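Local coordinates for protein carbohydrate kinase, FGGY (Novosphingobium aromaticivorans, PDB 3H6E) that probably phosphorylates a carbohydrate substrate with ATP, as other kinases of the FGGY family do, although its own substrate is not established, at residues A263-A268 against I385-R390; D281-V286 against V293-F298. All coordinates share one frame; numbering follows the deposited sequence.

Contact 1: A263-A268 against I385-R390; sequences AMRLPA and IGSTGR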
loop_
_atom_site.group_PDB
_atom_site.type_symbol
_atom_site.label_atom_id
_atom_site.label_comp_id
_atom_site.label_asym_id
_atom_site.label_seq_id
_atom_site.Cartn_x
_atom_site.Cartn_y
_atom_site.Cartn_z
ATOM N N ALA A 263 5.967 3.884 -5.671
ATOM C CA ALA A 263 6.537 2.918 -6.595
ATOM C C ALA A 263 6.935 1.654 -5.845
ATOM O O ALA A 263 7.799 1.689 -4.969
ATOM C CB ALA A 263 7.737 3.512 -7.315
HETATM N N MSE A 264 6.297 0.539 -6.190
HETATM C CA MSE A 264 6.639 -0.747 -5.604
HETATM C C MSE A 264 7.146 -1.687 -6.686
HETATM O O MSE A 264 6.392 -2.105 -7.567
HETATM C CB MSE A 264 5.426 -1.345 -4.905
HETATM C CG MSE A 264 4.824 -0.426 -3.849
HETATM SE SE MSE A 264 3.184 -1.149 -3.083
HETATM C CE MSE A 264 3.939 -2.673 -2.128
ATOM N N ARG A 265 8.432 -2.012 -6.621
ATOM C CA ARG A 265 9.055 -2.831 -7.649
ATOM C C ARG A 265 9.058 -4.315 -7.299
ATOM O O ARG A 265 9.275 -4.696 -6.151
ATOM C CB ARG A 265 10.486 -2.359 -7.912
ATOM C CG ARG A 265 11.299 -3.322 -8.752
ATOM C CD ARG A 265 12.733 -2.867 -8.895
ATOM N NE ARG A 265 13.524 -3.856 -9.618
ATOM C CZ ARG A 265 14.847 -3.835 -9.728
ATOM N NH1 ARG A 265 15.550 -2.870 -9.160
ATOM N NH2 ARG A 265 15.464 -4.788 -10.407
ATOM N N LEU A 266 8.816 -5.147 -8.305
ATOM C CA LEU A 266 8.892 -6.594 -8.153
ATOM C C LEU A 266 10.106 -7.094 -8.920
ATOM O O LEU A 266 9.996 -7.480 -10.084
ATOM C CB LEU A 266 7.625 -7.251 -8.696
ATOM C CG LEU A 266 6.313 -6.662 -8.170
ATOM C CD1 LEU A 266 5.118 -7.089 -9.019
ATOM C CD2 LEU A 266 6.114 -7.032 -6.710
ATOM N N PRO A 267 11.276 -7.081 -8.270
ATOM C CA PRO A 267 12.533 -7.406 -8.954
ATOM C C PRO A 267 12.560 -8.840 -9.488
ATOM O O PRO A 267 12.044 -9.754 -8.849
ATOM C CB PRO A 267 13.591 -7.223 -7.856
ATOM C CG PRO A 267 12.924 -6.385 -6.798
ATOM C CD PRO A 267 11.486 -6.783 -6.843
ATOM N N ALA A 268 13.151 -9.020 -10.664
ATOM C CA ALA A 268 13.330 -10.346 -11.237
ATOM C C ALA A 268 14.706 -10.866 -10.851
ATOM O O ALA A 268 15.000 -12.057 -10.982
ATOM C CB ALA A 268 13.177 -10.298 -12.750
ATOM N N ILE A 385 15.150 2.963 -7.092
ATOM C CA ILE A 385 14.939 1.561 -6.739
ATOM C C ILE A 385 15.229 0.609 -7.898
ATOM O O ILE A 385 15.035 -0.599 -7.776
ATOM C CB ILE A 385 13.500 1.311 -6.217
ATOM C CG1 ILE A 385 12.467 1.776 -7.245
ATOM C CG2 ILE A 385 13.281 2.024 -4.889
ATOM C CD1 ILE A 385 11.031 1.510 -6.837
ATOM N N GLY A 386 15.686 1.155 -9.020
ATOM C CA GLY A 386 16.061 0.340 -10.163
ATOM C C GLY A 386 14.893 -0.189 -10.974
ATOM O O GLY A 386 15.011 -1.228 -11.624
ATOM N N SER A 387 13.769 0.523 -10.945
ATOM C CA SER A 387 12.594 0.143 -11.730
ATOM C C SER A 387 12.898 0.187 -13.223
ATOM O O SER A 387 13.401 1.187 -13.734
ATOM C CB SER A 387 11.406 1.067 -11.429
ATOM O OG SER A 387 10.796 0.757 -10.191
ATOM N N THR A 388 12.586 -0.905 -13.915
ATOM C CA THR A 388 12.769 -0.987 -15.356
ATOM C C THR A 388 11.746 -1.920 -15.986
ATOM O O THR A 388 11.020 -2.626 -15.284
ATOM C CB THR A 388 14.166 -1.516 -15.720
ATOM O OG1 THR A 388 14.377 -2.784 -15.085
ATOM C CG2 THR A 388 15.248 -0.540 -15.287
ATOM N N GLY A 389 11.697 -1.915 -17.315
ATOM C CA GLY A 389 10.953 -2.913 -18.061
ATOM C C GLY A 389 9.465 -2.661 -18.195
ATOM O O GLY A 389 8.977 -2.334 -19.274
ATOM N N ARG A 390 8.740 -2.828 -17.095
ATOM C CA ARG A 390 7.293 -2.685 -17.105
ATOM C C ARG A 390 6.828 -1.865 -15.916
ATOM O O ARG A 390 7.168 -2.168 -14.774
ATOM C CB ARG A 390 6.630 -4.062 -17.079
ATOM C CG ARG A 390 7.153 -5.002 -18.144
ATOM C CD ARG A 390 6.778 -6.439 -17.853
ATOM N NE ARG A 390 7.789 -7.357 -18.364
ATOM C CZ ARG A 390 7.692 -8.019 -19.511
ATOM N NH1 ARG A 390 6.616 -7.875 -20.276
ATOM N NH2 ARG A 390 8.674 -8.833 -19.886
#
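R265 reaches from its strand across the turn at I385-S387, its guanidinium lying beneath the carbonyl oxygen of G386 while its NH1 points at that of I385. The side chain gets there fully stretched: CG is anti to the backbone N (chi1 168°) and the chain stays extended from CG to NE. R265 NH1 donates to I385 O over 2.7 Å with an N-H...O angle of 153°. This acceptor sits in the guanidinium plane, and the donor lies in the carbonyl plane on a lone pair, so both partners are well aimed. G386 O lies over one face, offset toward the rim; although it stands 3.0 Å from R265 NH1, the angle is too poor for a hydrogen bond. The two carbonyls lie just past the C-terminal end of helix 363-384, where G386, with positive phi, closes a Schellman motif. In the actin-like ATPase fold of this family, that helix packs on the mixed sheet to which strand 261-266 belongs, and R265 ties the strand to the helix end. The negative end of the helix dipole would be expected to suit the arginine's charge, and E251 forms a salt bridge with NE. Nearer the backbone, I385 makes the apolar part of the contact: it holds CG1 in the crowded position between N and C (chi1 56°), and its CD1 reaches A263 CB at 3.9 Å and R265 CB at 4.1 Å. The polar S387 OG merely stands beside R265 CB, at 3.9 Å, and is hydrogen-bonded with T253 OG1 of strand 252-256.

Contact 2: D281-V286 against V293-F298; sequences DCLVNV and VPSARF
V293 O is gripped by two donors, the backbone N of N285 and S295 OG, the latter 2.8 Å from V293 O. Both approach above the carbonyl plane and not along a lone pair. They belong to a beta hairpin, strands 282-286 and 292-298, at one edge of the mixed sheet of the C-terminal actin-like domain. L283-S295 and N285-V293 are its hydrogen-bonded pairs; C282-A296 and V284-P294 alternate with them as non-hydrogen-bonded pairs. The segment directions differ by 143°, as in a twisted antiparallel hairpin. V293 N to N285 O is the shortest backbone bond, at 2.6 Å. On the face carrying C282 and A296, SG meets the alanine CB at 3.7 Å, with L384 and A381 of helix 363-384 packed against them. On the other face L283 CG takes the crowded position between N and C (chi1 64°), and CD2 touches both S295 CB and R297 CD, meeting the guanidinium at its edge. R297 is folded back by bends at chi2 and chi3, so its chain crosses D281 at about a right angle; R297 also makes a cation-pi contact with W260. D281 holds it twice: its backbone O accepts from R297 N, and its carboxylate, with OD2 bonded to G347 N, forms a salt bridge through OD1 to R297 NE at 2.6 Å, the carboxylate and guanidinium planes 29° apart.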
loop_
_atom_site.group_PDB
_atom_site.type_symbol
_atom_site.label_atom_id
_atom_site.label_comp_id
_atom_site.label_asym_id
_atom_site.label_seq_id
_atom_site.Cartn_x
_atom_site.Cartn_y
_atom_site.Cartn_z
ATOM N N ASP A 281 13.163 9.073 0.878
ATOM C CA ASP A 281 11.816 8.519 0.961
ATOM C C ASP A 281 11.672 7.164 0.255
ATOM O O ASP A 281 10.702 6.926 -0.467
ATOM C CB ASP A 281 10.788 9.526 0.432
ATOM C CG ASP A 281 9.577 9.656 1.343
ATOM O OD1 ASP A 281 9.294 8.692 2.083
ATOM O OD2 ASP A 281 8.919 10.723 1.334
ATOM N N CYS A 282 12.645 6.283 0.470
ATOM C CA CYS A 282 12.556 4.905 -0.003
ATOM C C CYS A 282 12.300 3.975 1.177
ATOM O O CYS A 282 12.527 4.345 2.328
ATOM C CB CYS A 282 13.841 4.494 -0.726
ATOM S SG CYS A 282 14.174 5.391 -2.269
ATOM N N LEU A 283 11.823 2.769 0.890
ATOM C CA LEU A 283 11.595 1.771 1.928
ATOM C C LEU A 283 11.554 0.372 1.317
ATOM O O LEU A 283 11.549 0.220 0.095
ATOM C CB LEU A 283 10.304 2.063 2.701
ATOM C CG LEU A 283 8.970 1.997 1.946
ATOM C CD1 LEU A 283 7.833 1.663 2.901
ATOM C CD2 LEU A 283 8.684 3.291 1.187
ATOM N N VAL A 284 11.536 -0.648 2.163
ATOM C CA VAL A 284 11.513 -2.014 1.670
ATOM C C VAL A 284 10.325 -2.798 2.198
ATOM O O VAL A 284 10.236 -3.080 3.389
ATOM C CB VAL A 284 12.792 -2.780 2.031
ATOM C CG1 VAL A 284 12.772 -4.154 1.359
ATOM C CG2 VAL A 284 14.026 -1.983 1.622
ATOM N N ASN A 285 9.415 -3.140 1.294
ATOM C CA ASN A 285 8.305 -4.019 1.606
ATOM C C ASN A 285 8.665 -5.447 1.234
ATOM O O ASN A 285 9.774 -5.716 0.774
ATOM C CB ASN A 285 7.047 -3.575 0.861
ATOM C CG ASN A 285 6.539 -2.222 1.333
ATOM O OD1 ASN A 285 6.330 -2.009 2.530
ATOM N ND2 ASN A 285 6.341 -1.298 0.394
ATOM N N VAL A 286 7.721 -6.356 1.433
ATOM C CA VAL A 286 7.943 -7.769 1.183
ATOM C C VAL A 286 6.726 -8.327 0.463
ATOM O O VAL A 286 5.594 -7.958 0.783
ATOM C CB VAL A 286 8.142 -8.530 2.509
ATOM C CG1 VAL A 286 8.088 -10.018 2.283
ATOM C CG2 VAL A 286 9.465 -8.136 3.154
ATOM N N VAL A 293 10.504 -6.066 -1.673
ATOM C CA VAL A 293 9.804 -5.210 -2.616
ATOM C C VAL A 293 10.300 -3.780 -2.458
ATOM O O VAL A 293 9.739 -3.006 -1.680
ATOM C CB VAL A 293 8.291 -5.241 -2.363
ATOM C CG1 VAL A 293 7.573 -4.212 -3.233
ATOM C CG2 VAL A 293 7.743 -6.644 -2.588
ATOM N N PRO A 294 11.368 -3.430 -3.187
ATOM C CA PRO A 294 11.941 -2.083 -3.107
ATOM C C PRO A 294 10.889 -1.027 -3.422
ATOM O O PRO A 294 10.145 -1.168 -4.393
ATOM C CB PRO A 294 13.026 -2.101 -4.187
ATOM C CG PRO A 294 13.412 -3.533 -4.302
ATOM C CD PRO A 294 12.144 -4.310 -4.075
ATOM N N SER A 295 10.832 0.018 -2.600
ATOM C CA SER A 295 9.792 1.030 -2.726
ATOM C C SER A 295 10.336 2.449 -2.606
ATOM O O SER A 295 11.301 2.695 -1.892
ATOM C CB SER A 295 8.714 0.807 -1.666
ATOM O OG SER A 295 8.354 -0.564 -1.599
ATOM N N ALA A 296 9.699 3.376 -3.311
ATOM C CA ALA A 296 10.023 4.792 -3.198
ATOM C C ALA A 296 8.745 5.596 -3.352
ATOM O O ALA A 296 7.987 5.377 -4.296
ATOM C CB ALA A 296 11.029 5.195 -4.254
ATOM N N ARG A 297 8.492 6.514 -2.426
ATOM C CA ARG A 297 7.318 7.372 -2.540
ATOM C C ARG A 297 7.618 8.867 -2.505
ATOM O O ARG A 297 8.731 9.301 -2.197
ATOM C CB ARG A 297 6.241 7.026 -1.494
ATOM C CG ARG A 297 6.661 6.095 -0.365
ATOM C CD ARG A 297 7.630 6.744 0.606
ATOM N NE ARG A 297 6.996 7.595 1.616
ATOM C CZ ARG A 297 6.398 7.140 2.718
ATOM N NH1 ARG A 297 6.315 5.836 2.936
ATOM N NH2 ARG A 297 5.871 7.985 3.596
ATOM N N PHE A 298 6.594 9.635 -2.853
ATOM C CA PHE A 298 6.575 11.078 -2.674
ATOM C C PHE A 298 5.107 11.486 -2.741
ATOM O O PHE A 298 4.302 10.808 -3.378
ATOM C CB PHE A 298 7.415 11.798 -3.737
ATOM C CG PHE A 298 6.783 11.843 -5.100
ATOM C CD1 PHE A 298 6.813 10.736 -5.931
ATOM C CD2 PHE A 298 6.182 13.005 -5.562
ATOM C CE1 PHE A 298 6.240 10.779 -7.193
ATOM C CE2 PHE A 298 5.609 13.056 -6.823
ATOM C CZ PHE A 298 5.637 11.936 -7.639
#

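How the contacts relate
Strand 261-266 of contact 1 lies directly beside strand 292-298 of contact 2, so both contacts, with centres 11 Å apart, reach the same sheet, contact 1 through strand 261-266. Probable hydrogen bonds join them at A263 N to A296 O and at R265 N to P294 O, each 2.9 Å. Thus R265 is anchored by its backbone to the hairpin and by its side chain to the turn after helix 363-384. Along the chain, the hairpin is nested within the loop that contact 1 closes. I385 links them from the helix end by touching P294 and A296. Just past strand 261-266, P267 CG packs 3.5 Å from P294 CD.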